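Lipolytic enzyme, G-D-S-L family (Bacteroides thetaiotaomicron, PDB 7BR2) acts as a gut microbial serine esterase of the SGNH (GDSL) hydrolase family that metabolises the drug diltiazem. Local coordinates at residues P139-A144 against N188-Q192; I159-I163 against F177-N181; D260-L266 against V442-R448; L270-L274 against F296-N301; L355-R359 against L430-I434. One frame throughout, in Å; residues are numbered along the deposited sequence.

Interaction 1 of 5, residues P139-A144 against N188-Q192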
# COMPACT_ATOMS: atom_id res chain seq x y z
N PRO A 139 -3.40 13.86 2.30
CA PRO A 139 -3.99 15.19 2.44
C PRO A 139 -5.22 15.42 1.56
O PRO A 139 -5.49 14.70 0.60
CB PRO A 139 -2.85 16.11 1.99
CG PRO A 139 -2.19 15.31 0.88
CD PRO A 139 -2.33 13.84 1.28
N TYR A 140 -5.98 16.46 1.93
CA TYR A 140 -6.96 17.05 1.03
C TYR A 140 -6.23 18.03 0.11
O TYR A 140 -5.63 19.00 0.58
CB TYR A 140 -8.06 17.75 1.81
CG TYR A 140 -9.10 18.42 0.92
CD1 TYR A 140 -10.11 17.68 0.33
CD2 TYR A 140 -9.04 19.78 0.67
CE1 TYR A 140 -11.05 18.28 -0.49
CE2 TYR A 140 -9.99 20.40 -0.16
CZ TYR A 140 -10.99 19.64 -0.73
OH TYR A 140 -11.92 20.25 -1.55
N ASP A 141 -6.27 17.77 -1.20
CA ASP A 141 -5.48 18.56 -2.14
C ASP A 141 -6.21 19.86 -2.47
O ASP A 141 -7.11 19.88 -3.31
CB ASP A 141 -5.22 17.77 -3.41
CG ASP A 141 -4.22 18.45 -4.32
OD1 ASP A 141 -3.82 19.61 -4.02
OD2 ASP A 141 -3.86 17.85 -5.34
N GLU A 142 -5.77 20.96 -1.86
CA GLU A 142 -6.39 22.26 -2.04
C GLU A 142 -5.89 23.03 -3.26
O GLU A 142 -6.57 23.95 -3.71
CB GLU A 142 -6.12 23.11 -0.79
CG GLU A 142 -6.72 22.60 0.49
CD GLU A 142 -6.27 23.40 1.71
OE1 GLU A 142 -5.44 24.33 1.55
OE2 GLU A 142 -6.83 23.18 2.80
N THR A 143 -4.75 22.63 -3.83
CA THR A 143 -4.08 23.42 -4.85
C THR A 143 -4.29 22.90 -6.27
O THR A 143 -4.10 23.66 -7.23
CB THR A 143 -2.58 23.52 -4.53
OG1 THR A 143 -1.97 22.22 -4.58
CG2 THR A 143 -2.39 24.08 -3.13
N ALA A 144 -4.68 21.64 -6.44
CA ALA A 144 -4.88 21.08 -7.77
C ALA A 144 -6.03 21.79 -8.49
O ALA A 144 -6.98 22.26 -7.86
CB ALA A 144 -5.17 19.59 -7.65
N ASN A 188 2.41 16.89 -4.66
CA ASN A 188 1.34 17.58 -5.35
C ASN A 188 1.82 18.91 -5.91
O ASN A 188 1.55 19.24 -7.07
CB ASN A 188 0.14 17.78 -4.42
CG ASN A 188 -0.75 16.53 -4.34
OD1 ASN A 188 -0.69 15.65 -5.19
ND2 ASN A 188 -1.58 16.47 -3.31
N GLN A 189 2.55 19.69 -5.11
CA GLN A 189 3.08 20.97 -5.58
C GLN A 189 3.98 20.74 -6.79
O GLN A 189 3.85 21.39 -7.85
CB GLN A 189 3.91 21.65 -4.48
CG GLN A 189 3.29 21.84 -3.10
CD GLN A 189 2.10 22.79 -3.05
OE1 GLN A 189 1.17 22.72 -3.87
NE2 GLN A 189 2.12 23.70 -2.07
N GLU A 190 4.89 19.77 -6.64
CA GLU A 190 5.93 19.55 -7.63
C GLU A 190 5.36 19.11 -8.97
O GLU A 190 5.80 19.58 -10.02
CB GLU A 190 6.92 18.55 -7.04
CG GLU A 190 8.18 18.31 -7.83
CD GLU A 190 9.03 17.21 -7.19
OE1 GLU A 190 8.61 16.71 -6.12
OE2 GLU A 190 10.09 16.86 -7.76
N LEU A 191 4.37 18.22 -8.96
CA LEU A 191 3.79 17.80 -10.23
C LEU A 191 2.70 18.73 -10.72
O LEU A 191 2.35 18.70 -11.91
CB LEU A 191 3.24 16.37 -10.14
CG LEU A 191 4.33 15.31 -9.96
CD1 LEU A 191 3.74 13.91 -9.86
CD2 LEU A 191 5.43 15.38 -11.05
N GLN A 192 2.13 19.56 -9.84
CA GLN A 192 1.18 20.55 -10.32
C GLN A 192 1.90 21.65 -11.08
O GLN A 192 1.28 22.31 -11.93
CB GLN A 192 0.39 21.11 -9.14
CG GLN A 192 -0.93 20.43 -8.94
CD GLN A 192 -1.42 20.51 -7.51
OE1 GLN A 192 -1.10 21.46 -6.78
NE2 GLN A 192 -2.15 19.50 -7.08
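Polar side chains of Asp-141 and Thr-143, in the loop after strand 131-136, meet Asn-188 and Gln-192 of helix 181-194 in a largely buried loop-to-helix contact. The Gln-192 amide lies nearly coplanar with the Asp-141 carboxylate, and its NE2 gives both oxygens weak bonds: OD2 is near at 2.9 Å but the bond is strongly bent, while OD1 is longer and better aligned. NE2 also serves Phe-198 O. Asp-141 OD2 has a firmer partner in Thr-199 OG1. Asn-188 stacks its amide flat against the same carboxylate, the planes 5° apart; its ND2, 3.4 Å from Asp-141 OD2, is poorly directed for bonding, whereas its OD1 accepts from Leu-200 N. On the solvent-exposed side Thr-143 OG1 donates to Gln-192 OE1, a length of 2.5 Å too short to be taken literally. The backbone of Asp-141 also pairs with Arg-205, which lies within the Asp-X-X-His sequence expected of this family. With CG swung away from its own N (chi1 -170°), Asp-141 brings OD1 over the loop, where Thr-143 N at 3.2 Å and Ala-144 N reach it from one face of the carboxylate: an Asx turn, and with the second bond an Asx motif.

Interaction 2 of 5, residues I159-I163 against F177-N181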
# COMPACT_ATOMS: atom_id res chain seq x y z
N ILE A 159 -6.75 19.24 9.02
CA ILE A 159 -6.17 17.90 8.96
C ILE A 159 -4.77 17.89 9.56
O ILE A 159 -4.44 17.05 10.41
CB ILE A 159 -6.18 17.38 7.52
CG1 ILE A 159 -7.61 17.11 7.05
CG2 ILE A 159 -5.36 16.12 7.39
CD1 ILE A 159 -7.71 16.73 5.60
N LYS A 160 -3.93 18.84 9.16
CA LYS A 160 -2.56 18.91 9.67
C LYS A 160 -2.53 19.14 11.17
O LYS A 160 -1.64 18.64 11.86
CB LYS A 160 -1.77 20.00 8.93
CG LYS A 160 -1.26 19.57 7.56
CD LYS A 160 -0.94 20.75 6.67
CE LYS A 160 0.26 21.53 7.18
NZ LYS A 160 0.72 22.54 6.18
N ARG A 161 -3.48 19.92 11.70
CA ARG A 161 -3.56 20.08 13.16
C ARG A 161 -3.83 18.75 13.85
O ARG A 161 -3.22 18.43 14.88
CB ARG A 161 -4.65 21.08 13.52
CG ARG A 161 -4.28 22.53 13.32
CD ARG A 161 -5.39 23.43 13.83
NE ARG A 161 -5.36 23.58 15.28
CZ ARG A 161 -6.35 24.11 15.99
NH1 ARG A 161 -7.45 24.53 15.38
NH2 ARG A 161 -6.23 24.24 17.31
N ILE A 162 -4.78 17.97 13.31
CA ILE A 162 -5.04 16.65 13.87
C ILE A 162 -3.78 15.78 13.80
O ILE A 162 -3.43 15.08 14.76
CB ILE A 162 -6.24 15.99 13.15
CG1 ILE A 162 -7.51 16.83 13.33
CG2 ILE A 162 -6.47 14.58 13.69
CD1 ILE A 162 -8.68 16.38 12.50
N ILE A 163 -3.06 15.85 12.68
CA ILE A 163 -1.85 15.05 12.54
C ILE A 163 -0.79 15.47 13.54
O ILE A 163 -0.06 14.63 14.08
CB ILE A 163 -1.34 15.12 11.09
CG1 ILE A 163 -2.39 14.49 10.17
CG2 ILE A 163 -0.00 14.42 10.98
CD1 ILE A 163 -2.05 14.52 8.71
N PHE A 177 5.83 7.24 14.64
CA PHE A 177 5.03 8.19 13.88
C PHE A 177 5.58 8.30 12.47
O PHE A 177 6.80 8.37 12.27
CB PHE A 177 5.03 9.59 14.54
CG PHE A 177 4.34 10.65 13.71
CD1 PHE A 177 5.02 11.37 12.72
CD2 PHE A 177 2.99 10.93 13.92
CE1 PHE A 177 4.37 12.33 11.95
CE2 PHE A 177 2.32 11.90 13.16
CZ PHE A 177 3.02 12.60 12.17
N THR A 178 4.67 8.35 11.49
CA THR A 178 5.01 8.69 10.12
C THR A 178 3.85 9.49 9.54
O THR A 178 2.72 9.41 10.02
CB THR A 178 5.29 7.45 9.28
OG1 THR A 178 5.73 7.86 7.98
CG2 THR A 178 4.03 6.61 9.13
N ASP A 179 4.14 10.28 8.51
CA ASP A 179 3.16 11.22 7.98
C ASP A 179 3.08 11.09 6.47
O ASP A 179 4.12 11.07 5.79
CB ASP A 179 3.50 12.65 8.38
CG ASP A 179 2.48 13.66 7.87
OD1 ASP A 179 1.28 13.29 7.73
OD2 ASP A 179 2.87 14.82 7.61
N TRP A 180 1.87 10.95 5.94
CA TRP A 180 1.66 11.03 4.50
C TRP A 180 1.35 12.44 4.03
O TRP A 180 1.51 12.74 2.84
CB TRP A 180 0.51 10.11 4.05
CG TRP A 180 0.78 8.62 3.99
CD1 TRP A 180 1.81 7.98 3.34
CD2 TRP A 180 -0.04 7.58 4.56
NE1 TRP A 180 1.69 6.62 3.50
CE2 TRP A 180 0.57 6.35 4.24
CE3 TRP A 180 -1.21 7.59 5.32
CZ2 TRP A 180 0.03 5.13 4.65
CZ3 TRP A 180 -1.74 6.36 5.73
CH2 TRP A 180 -1.12 5.16 5.39
N ASN A 181 0.89 13.31 4.93
CA ASN A 181 0.30 14.58 4.51
C ASN A 181 1.35 15.51 3.90
O ASN A 181 1.21 15.95 2.76
CB ASN A 181 -0.39 15.23 5.72
CG ASN A 181 -1.44 16.23 5.31
OD1 ASN A 181 -1.13 17.28 4.76
ND2 ASN A 181 -2.70 15.90 5.58
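Ile-163 is the tightly packed part of this contact, its two branches divided between the strand and the start of the next helix. With CG1 opposite the carbonyl carbon (chi1 -64°), CG2 falls on the side of Phe-177 and Asp-179, while CD1 reaches Asn-181, 3.5 Å from its CB. CG2 meets the edge of the Phe-177 ring in plane, 3.7 Å from CZ, and also touches Asp-179 OD1. Ile-159 CG2 comes within 3.2 Å of Asn-181 ND2, the side chains roughly perpendicular. Asp-179 is held by capping: its OD1 accepts from Asn-181 N at 2.8 Å, from well above the carboxylate plane, and its OD2 accepts from Ala-182 N. The looser side belongs to Lys-160, whose aliphatic CG lies 3.6 Å from Asn-181 OD1 before the chain runs on into solvent. Asn-181 OD1 takes its hydrogen bond from Asn-156 ND2. Together they press helix 155-173 on edge strand 176-179, closing the beta-alpha-beta unit begun by strand 131-136, while Thr-178 and Trp-180 face helix 210-223.

Interaction 3 of 5, residues D260-L266 against V442-R448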
# COMPACT_ATOMS: atom_id res chain seq x y z
N ASP A 260 29.71 -14.71 -26.52
CA ASP A 260 28.53 -14.74 -25.67
C ASP A 260 28.93 -15.06 -24.24
O ASP A 260 29.84 -15.86 -23.99
CB ASP A 260 27.54 -15.80 -26.15
CG ASP A 260 27.19 -15.63 -27.59
OD1 ASP A 260 27.42 -14.53 -28.12
OD2 ASP A 260 26.74 -16.62 -28.20
N ILE A 261 28.22 -14.47 -23.29
CA ILE A 261 28.51 -14.75 -21.89
C ILE A 261 27.21 -15.14 -21.20
O ILE A 261 26.14 -14.59 -21.49
CB ILE A 261 29.19 -13.55 -21.20
CG1 ILE A 261 29.68 -13.94 -19.81
CG2 ILE A 261 28.26 -12.34 -21.16
CD1 ILE A 261 30.63 -12.93 -19.20
N SER A 262 27.30 -16.11 -20.30
CA SER A 262 26.12 -16.66 -19.65
C SER A 262 26.47 -17.00 -18.21
O SER A 262 27.62 -17.28 -17.89
CB SER A 262 25.60 -17.88 -20.40
OG SER A 262 26.45 -18.99 -20.17
N PHE A 263 25.47 -16.93 -17.34
CA PHE A 263 25.69 -17.33 -15.96
C PHE A 263 24.36 -17.68 -15.30
O PHE A 263 23.28 -17.48 -15.87
CB PHE A 263 26.42 -16.25 -15.17
CG PHE A 263 25.77 -14.90 -15.22
CD1 PHE A 263 26.03 -14.03 -16.26
CD2 PHE A 263 24.92 -14.49 -14.21
CE1 PHE A 263 25.44 -12.78 -16.30
CE2 PHE A 263 24.32 -13.24 -14.24
CZ PHE A 263 24.58 -12.39 -15.29
N ASP A 264 24.46 -18.22 -14.09
CA ASP A 264 23.33 -18.59 -13.26
C ASP A 264 23.16 -17.54 -12.17
O ASP A 264 24.14 -17.17 -11.50
CB ASP A 264 23.53 -19.98 -12.66
CG ASP A 264 23.37 -21.09 -13.70
OD1 ASP A 264 22.83 -20.82 -14.79
OD2 ASP A 264 23.82 -22.22 -13.43
N TYR A 265 21.93 -17.03 -12.06
CA TYR A 265 21.56 -15.95 -11.16
C TYR A 265 20.52 -16.48 -10.18
O TYR A 265 19.45 -16.92 -10.60
CB TYR A 265 21.00 -14.79 -11.99
CG TYR A 265 20.24 -13.71 -11.25
CD1 TYR A 265 20.83 -12.98 -10.23
CD2 TYR A 265 18.94 -13.40 -11.61
CE1 TYR A 265 20.14 -11.98 -9.58
CE2 TYR A 265 18.24 -12.41 -10.96
CZ TYR A 265 18.84 -11.70 -9.95
OH TYR A 265 18.13 -10.71 -9.31
N LEU A 266 20.83 -16.48 -8.89
CA LEU A 266 19.85 -16.87 -7.89
C LEU A 266 19.64 -15.68 -6.96
O LEU A 266 20.46 -15.41 -6.09
CB LEU A 266 20.26 -18.13 -7.12
CG LEU A 266 19.28 -18.51 -6.00
CD1 LEU A 266 17.88 -18.85 -6.56
CD2 LEU A 266 19.78 -19.65 -5.12
N VAL A 442 16.75 -20.37 -9.74
CA VAL A 442 17.95 -20.08 -10.52
C VAL A 442 17.52 -19.73 -11.94
O VAL A 442 16.81 -20.50 -12.60
CB VAL A 442 18.93 -21.26 -10.49
CG1 VAL A 442 20.14 -20.95 -11.36
CG2 VAL A 442 19.39 -21.53 -9.07
N ARG A 443 17.94 -18.55 -12.40
CA ARG A 443 17.64 -18.06 -13.74
C ARG A 443 18.91 -18.03 -14.59
O ARG A 443 19.95 -17.53 -14.15
CB ARG A 443 17.02 -16.66 -13.68
CG ARG A 443 15.77 -16.58 -12.84
CD ARG A 443 14.63 -17.38 -13.45
NE ARG A 443 13.39 -17.21 -12.70
CZ ARG A 443 12.22 -17.75 -13.04
NH1 ARG A 443 12.13 -18.50 -14.13
NH2 ARG A 443 11.15 -17.54 -12.29
N LYS A 444 18.80 -18.50 -15.82
CA LYS A 444 19.91 -18.57 -16.76
C LYS A 444 19.97 -17.28 -17.57
O LYS A 444 19.13 -17.05 -18.44
CB LYS A 444 19.72 -19.79 -17.65
CG LYS A 444 20.63 -19.86 -18.84
CD LYS A 444 22.03 -20.32 -18.53
CE LYS A 444 22.88 -20.18 -19.80
NZ LYS A 444 22.20 -20.70 -21.06
N ILE A 445 20.98 -16.45 -17.31
CA ILE A 445 21.13 -15.17 -17.98
C ILE A 445 22.16 -15.32 -19.10
O ILE A 445 23.24 -15.87 -18.88
CB ILE A 445 21.54 -14.07 -16.98
CG1 ILE A 445 20.44 -13.92 -15.92
CG2 ILE A 445 21.81 -12.77 -17.72
CD1 ILE A 445 20.64 -12.77 -14.94
N VAL A 446 21.83 -14.80 -20.28
CA VAL A 446 22.66 -14.92 -21.47
C VAL A 446 22.75 -13.55 -22.12
O VAL A 446 21.73 -12.87 -22.30
CB VAL A 446 22.07 -15.93 -22.48
CG1 VAL A 446 22.75 -15.80 -23.83
CG2 VAL A 446 22.14 -17.35 -21.94
N LEU A 447 23.97 -13.15 -22.48
CA LEU A 447 24.21 -11.98 -23.31
C LEU A 447 24.83 -12.49 -24.60
O LEU A 447 25.98 -12.94 -24.61
CB LEU A 447 25.11 -10.96 -22.61
CG LEU A 447 24.39 -10.26 -21.45
CD1 LEU A 447 25.38 -9.72 -20.45
CD2 LEU A 447 23.44 -9.18 -21.91
N ARG A 448 24.04 -12.44 -25.66
CA ARG A 448 24.41 -12.98 -26.96
C ARG A 448 24.82 -11.80 -27.83
O ARG A 448 24.04 -10.85 -27.98
CB ARG A 448 23.22 -13.71 -27.58
CG ARG A 448 23.41 -14.17 -29.01
CD ARG A 448 22.13 -14.77 -29.59
NE ARG A 448 21.56 -15.87 -28.81
CZ ARG A 448 20.32 -16.34 -28.98
NH1 ARG A 448 19.52 -15.79 -29.88
NH2 ARG A 448 19.87 -17.35 -28.24
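Ile-261, Phe-263 and Tyr-265 pair with Leu-447, Ile-445 and Arg-443 in an antiparallel sheet of five strands, where 260-267 and the C-terminal strand 443-449 run side by side though 176 residues apart in sequence. Backbone bonds come first: each of these three hydrogen-bonded pairs exchanges two N-H...O bonds, six in all, between 2.8 and 3.0 Å long. Between them sit the non-hydrogen-bonded pairs Ser-262 with Val-446 and Asp-264 with Lys-444, and CA-H...O contacts add to the seam, the shortest from Ser-262 CA to Ile-445 O at 3.1 Å. Charged groups contribute little across the pair. Asp-264 OD1 touches the aliphatic CD of Lys-444, Asp-260 OD1 accepts from Lys-449 N, and Arg-443 turns away to Asp-319 and Gln-348. Apolar packing is concentrated on the buried face, which looks toward strand 232-237. Ile-261 CG2 lies alongside Leu-447 CB, 3.7 Å apart, both directed to that face. Ile-445 wedges between two rings, its CD1 3.8 Å from both Tyr-265 CG and Phe-263 CE2; the hydroxyl of Tyr-265 bonds to Glu-303. Phe-263 holds CG between its backbone N and carbonyl carbon (chi1 54°), which turns the ring toward the partner strand: Ile-445 CB rests over its face in a CH-pi contact, 4.0 Å from the centroid and 18° off the ring normal.

Interaction 4 of 5, residues L270-L274 against F296-N301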
# COMPACT_ATOMS: atom_id res chain seq x y z
N LEU A 270 12.36 -11.17 -5.41
CA LEU A 270 11.80 -10.90 -6.72
C LEU A 270 11.66 -9.39 -6.92
O LEU A 270 11.71 -8.62 -5.96
CB LEU A 270 10.42 -11.57 -6.85
CG LEU A 270 10.36 -13.10 -6.79
CD1 LEU A 270 8.91 -13.60 -6.84
CD2 LEU A 270 11.19 -13.73 -7.90
N PRO A 271 11.56 -8.92 -8.17
CA PRO A 271 11.27 -7.50 -8.39
C PRO A 271 9.87 -7.14 -7.91
O PRO A 271 8.98 -7.99 -7.79
CB PRO A 271 11.38 -7.33 -9.91
CG PRO A 271 11.09 -8.69 -10.46
CD PRO A 271 11.65 -9.66 -9.45
N TYR A 272 9.68 -5.86 -7.63
CA TYR A 272 8.36 -5.38 -7.24
C TYR A 272 7.49 -5.24 -8.48
O TYR A 272 7.88 -4.54 -9.42
CB TYR A 272 8.44 -4.05 -6.52
CG TYR A 272 7.11 -3.68 -5.91
CD1 TYR A 272 6.75 -4.16 -4.66
CD2 TYR A 272 6.20 -2.88 -6.61
CE1 TYR A 272 5.52 -3.84 -4.10
CE2 TYR A 272 4.98 -2.56 -6.06
CZ TYR A 272 4.64 -3.04 -4.80
OH TYR A 272 3.42 -2.71 -4.25
N PRO A 273 6.35 -5.92 -8.54
CA PRO A 273 5.50 -5.84 -9.72
C PRO A 273 4.50 -4.70 -9.62
O PRO A 273 3.92 -4.43 -8.56
CB PRO A 273 4.81 -7.21 -9.74
CG PRO A 273 4.73 -7.58 -8.32
CD PRO A 273 5.91 -6.96 -7.60
N LEU A 274 4.29 -4.03 -10.76
CA LEU A 274 3.44 -2.85 -10.84
C LEU A 274 2.28 -3.14 -11.78
O LEU A 274 2.48 -3.54 -12.93
CB LEU A 274 4.24 -1.64 -11.33
CG LEU A 274 5.31 -1.19 -10.34
CD1 LEU A 274 6.31 -0.22 -10.96
CD2 LEU A 274 4.68 -0.59 -9.08
N PHE A 296 10.55 5.79 -7.39
CA PHE A 296 10.26 4.46 -6.85
C PHE A 296 11.20 3.41 -7.43
O PHE A 296 11.70 2.55 -6.71
CB PHE A 296 8.81 4.04 -7.08
CG PHE A 296 8.50 2.69 -6.50
CD1 PHE A 296 8.32 2.53 -5.13
CD2 PHE A 296 8.47 1.56 -7.30
CE1 PHE A 296 8.08 1.29 -4.58
CE2 PHE A 296 8.21 0.30 -6.75
CZ PHE A 296 8.03 0.17 -5.39
N MET A 297 11.40 3.45 -8.75
CA MET A 297 12.30 2.49 -9.40
C MET A 297 13.71 2.59 -8.84
O MET A 297 14.35 1.57 -8.56
CB MET A 297 12.29 2.74 -10.90
CG MET A 297 10.95 2.46 -11.52
SD MET A 297 10.35 0.81 -11.11
CE MET A 297 11.36 -0.17 -12.22
N GLU A 298 14.21 3.82 -8.67
CA GLU A 298 15.58 4.00 -8.20
C GLU A 298 15.75 3.61 -6.73
O GLU A 298 16.77 3.02 -6.34
CB GLU A 298 16.02 5.45 -8.42
CG GLU A 298 15.96 5.91 -9.87
CD GLU A 298 14.60 6.49 -10.24
OE1 GLU A 298 13.57 5.97 -9.76
OE2 GLU A 298 14.57 7.48 -11.02
N GLU A 299 14.76 3.94 -5.88
CA GLU A 299 14.96 3.72 -4.45
C GLU A 299 14.52 2.34 -3.99
O GLU A 299 15.08 1.82 -3.01
CB GLU A 299 14.22 4.80 -3.64
CG GLU A 299 14.82 6.17 -3.82
CD GLU A 299 14.17 7.25 -2.98
OE1 GLU A 299 13.45 6.91 -2.01
OE2 GLU A 299 14.36 8.44 -3.29
N MET A 300 13.55 1.72 -4.66
CA MET A 300 12.95 0.49 -4.15
C MET A 300 12.73 -0.60 -5.19
O MET A 300 12.31 -1.69 -4.80
CB MET A 300 11.60 0.78 -3.48
CG MET A 300 11.72 1.53 -2.19
SD MET A 300 10.13 1.75 -1.38
CE MET A 300 10.63 2.88 -0.07
N ASN A 301 12.96 -0.36 -6.47
CA ASN A 301 12.76 -1.40 -7.46
C ASN A 301 13.93 -1.45 -8.43
O ASN A 301 13.76 -1.39 -9.64
CB ASN A 301 11.44 -1.21 -8.21
CG ASN A 301 10.87 -2.53 -8.68
OD1 ASN A 301 11.33 -3.59 -8.26
ND2 ASN A 301 9.90 -2.48 -9.57
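Asn-301, at the C-terminal side of the short helical segment 296-300, grips the backbone of Tyr-272 with its side-chain amide, a two-bond pairing much like that of a neighbouring strand, here between a loop and the end of this segment. Tyr-272 N donates to Asn-301 OD1 at 2.9 Å, arriving tilted from the carbonyl plane. In return Asn-301 ND2 donates to Tyr-272 O at 2.9 Å, meeting a lone pair in the carbonyl plane, though the bond is bent to 134°. The same ND2 makes a weak bond to Met-297 SD. Beside the amide the aromatic rings meet as an offset edge-to-face pair: the edge of Phe-296 points at the face of Tyr-272, planes at 70° and centroids 5.4 Å apart. This loop leaves strand 260-267 of the antiparallel sheet and settles on helices 35-46 and 210-223 of the SGNH fold, where Tyr-272 OH bonds to Phe-38 O and Met-214 touches both side chains. Leu-274 packs alongside, CD2 4.3 Å from Phe-296 CE2. Its other methyl, CD1, lies 4.2 Å from Met-297 SD, the side chains antiparallel, flank to flank; a bend at chi2 (-53°) brings the sulfur there.

Interaction 5 of 5, residues L355-R359 against L430-I434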
# COMPACT_ATOMS: atom_id res chain seq x y z
N LEU A 355 -2.62 -12.54 -7.70
CA LEU A 355 -3.15 -13.27 -6.55
C LEU A 355 -3.49 -12.31 -5.41
O LEU A 355 -4.57 -12.42 -4.78
CB LEU A 355 -2.14 -14.32 -6.09
CG LEU A 355 -1.96 -15.50 -7.05
CD1 LEU A 355 -0.73 -16.31 -6.72
CD2 LEU A 355 -3.20 -16.39 -7.06
N ASN A 356 -2.59 -11.35 -5.15
CA ASN A 356 -2.78 -10.41 -4.05
C ASN A 356 -3.98 -9.50 -4.31
O ASN A 356 -4.69 -9.13 -3.37
CB ASN A 356 -1.52 -9.59 -3.85
CG ASN A 356 -1.62 -8.63 -2.69
OD1 ASN A 356 -1.94 -9.04 -1.57
ND2 ASN A 356 -1.38 -7.34 -2.95
N GLU A 357 -4.21 -9.12 -5.57
CA GLU A 357 -5.38 -8.29 -5.89
C GLU A 357 -6.69 -9.06 -5.72
O GLU A 357 -7.67 -8.52 -5.17
CB GLU A 357 -5.21 -7.73 -7.31
CG GLU A 357 -6.45 -7.09 -7.93
CD GLU A 357 -6.84 -5.76 -7.31
OE1 GLU A 357 -5.99 -5.13 -6.63
OE2 GLU A 357 -8.01 -5.35 -7.49
N TYR A 358 -6.74 -10.33 -6.16
CA TYR A 358 -7.90 -11.18 -5.87
C TYR A 358 -8.19 -11.21 -4.38
O TYR A 358 -9.35 -11.07 -3.93
CB TYR A 358 -7.64 -12.62 -6.34
CG TYR A 358 -7.74 -12.89 -7.83
CD1 TYR A 358 -8.86 -12.51 -8.55
CD2 TYR A 358 -6.74 -13.59 -8.49
CE1 TYR A 358 -8.97 -12.79 -9.90
CE2 TYR A 358 -6.84 -13.86 -9.85
CZ TYR A 358 -7.96 -13.46 -10.54
OH TYR A 358 -8.08 -13.71 -11.89
N ARG A 359 -7.13 -11.41 -3.59
CA ARG A 359 -7.24 -11.43 -2.13
C ARG A 359 -7.79 -10.11 -1.60
O ARG A 359 -8.71 -10.09 -0.77
CB ARG A 359 -5.87 -11.72 -1.51
CG ARG A 359 -5.84 -11.66 0.01
CD ARG A 359 -4.47 -11.17 0.50
NE ARG A 359 -4.16 -9.81 0.07
CZ ARG A 359 -4.66 -8.70 0.61
NH1 ARG A 359 -5.51 -8.80 1.63
NH2 ARG A 359 -4.31 -7.50 0.16
N LEU A 430 -5.33 -18.00 -1.35
CA LEU A 430 -4.53 -17.07 -2.14
C LEU A 430 -3.22 -16.73 -1.44
O LEU A 430 -2.16 -16.70 -2.08
CB LEU A 430 -5.33 -15.80 -2.41
CG LEU A 430 -6.58 -16.02 -3.25
CD1 LEU A 430 -7.46 -14.78 -3.23
CD2 LEU A 430 -6.18 -16.38 -4.68
N ILE A 431 -3.28 -16.48 -0.14
CA ILE A 431 -2.08 -16.13 0.62
C ILE A 431 -1.09 -17.29 0.64
O ILE A 431 0.14 -17.09 0.52
CB ILE A 431 -2.47 -15.67 2.04
CG1 ILE A 431 -3.37 -14.43 1.95
CG2 ILE A 431 -1.24 -15.36 2.89
CD1 ILE A 431 -4.16 -14.09 3.22
N SER A 432 -1.58 -18.52 0.81
CA SER A 432 -0.71 -19.68 0.76
C SER A 432 -0.08 -19.83 -0.61
O SER A 432 1.10 -20.16 -0.72
CB SER A 432 -1.45 -20.96 1.15
OG SER A 432 -1.88 -20.88 2.49
N LYS A 433 -0.86 -19.64 -1.68
CA LYS A 433 -0.26 -19.74 -3.00
C LYS A 433 0.86 -18.72 -3.15
O LYS A 433 1.96 -19.06 -3.63
CB LYS A 433 -1.33 -19.56 -4.07
CG LYS A 433 -0.92 -20.10 -5.44
CD LYS A 433 -0.46 -21.54 -5.31
CE LYS A 433 -0.99 -22.39 -6.43
NZ LYS A 433 -0.72 -23.84 -6.22
N ILE A 434 0.61 -17.48 -2.73
CA ILE A 434 1.63 -16.44 -2.83
C ILE A 434 2.91 -16.86 -2.12
O ILE A 434 4.00 -16.77 -2.68
CB ILE A 434 1.09 -15.09 -2.30
CG1 ILE A 434 0.17 -14.44 -3.32
CG2 ILE A 434 2.24 -14.16 -1.95
CD1 ILE A 434 -0.61 -13.27 -2.76
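Leu-355 and Leu-430 both hold CG opposite their own carbonyl carbon (chi1 -70° and -64°), and in both an extended second torsion sets the methyls, so that each sends its branches into the seam between the helices. Their CD2 methyls meet at 3.8 Å. The other branch of Leu-430 goes deeper: CD1 lies against the backbone of the facing helix, 3.4 Å from Arg-359 N, with the CB atoms of Tyr-358 and Arg-359 beside it. Ile-434 answers from one turn on, its CG1 3.6 Å from Leu-355 CB, while its CD1 reaches Asn-356 N. On the outer side Leu-355 CD1 touches Lys-433 CG, beyond which the lysine turns away to a salt bridge with Glu-436. On the inner side the side chain of Arg-359 contributes its methylenes, not its guanidinium, CD resting 3.7 Å from Ile-431 CG1. Bends at chi2 and chi3 fold the guanidinium back to its own helix. There NE donates to Asn-356 OD1 at 2.9 Å, in the guanidinium plane but above the carbonyl plane of the amide, and NH1 forms a salt bridge with Glu-363. Trp-40 and Met-44 of helix 35-46 cover this side. With axes 9.4 Å apart and N-to-C directions at 162°, helices 344-377 and 417-437 pack as an antiparallel pair zipped by aliphatic side chains.

Interactions 1 and 2 lie in the GDSL family region and touch: Pro-139 CB lies 3.5 Å from Asn-181 OD1, and strand 176-179 runs directly into helix 181-194. The first, buried, is mostly polar side chains; the second, partly buried, sets isoleucines against a phenylalanine edge and the polar side chains of a capped turn. Interaction 3, about 45 Å from interaction 1 between centres and also partly buried, is a backbone-bonded strand pair in the outlying sheet, and both interactions 4 and 5 are nested within the chain it closes. Interaction 4, largely buried, mixes amide bonds with aromatic rings; interaction 5, partly at the surface, is aliphatic. Helix 35-46 lies against both.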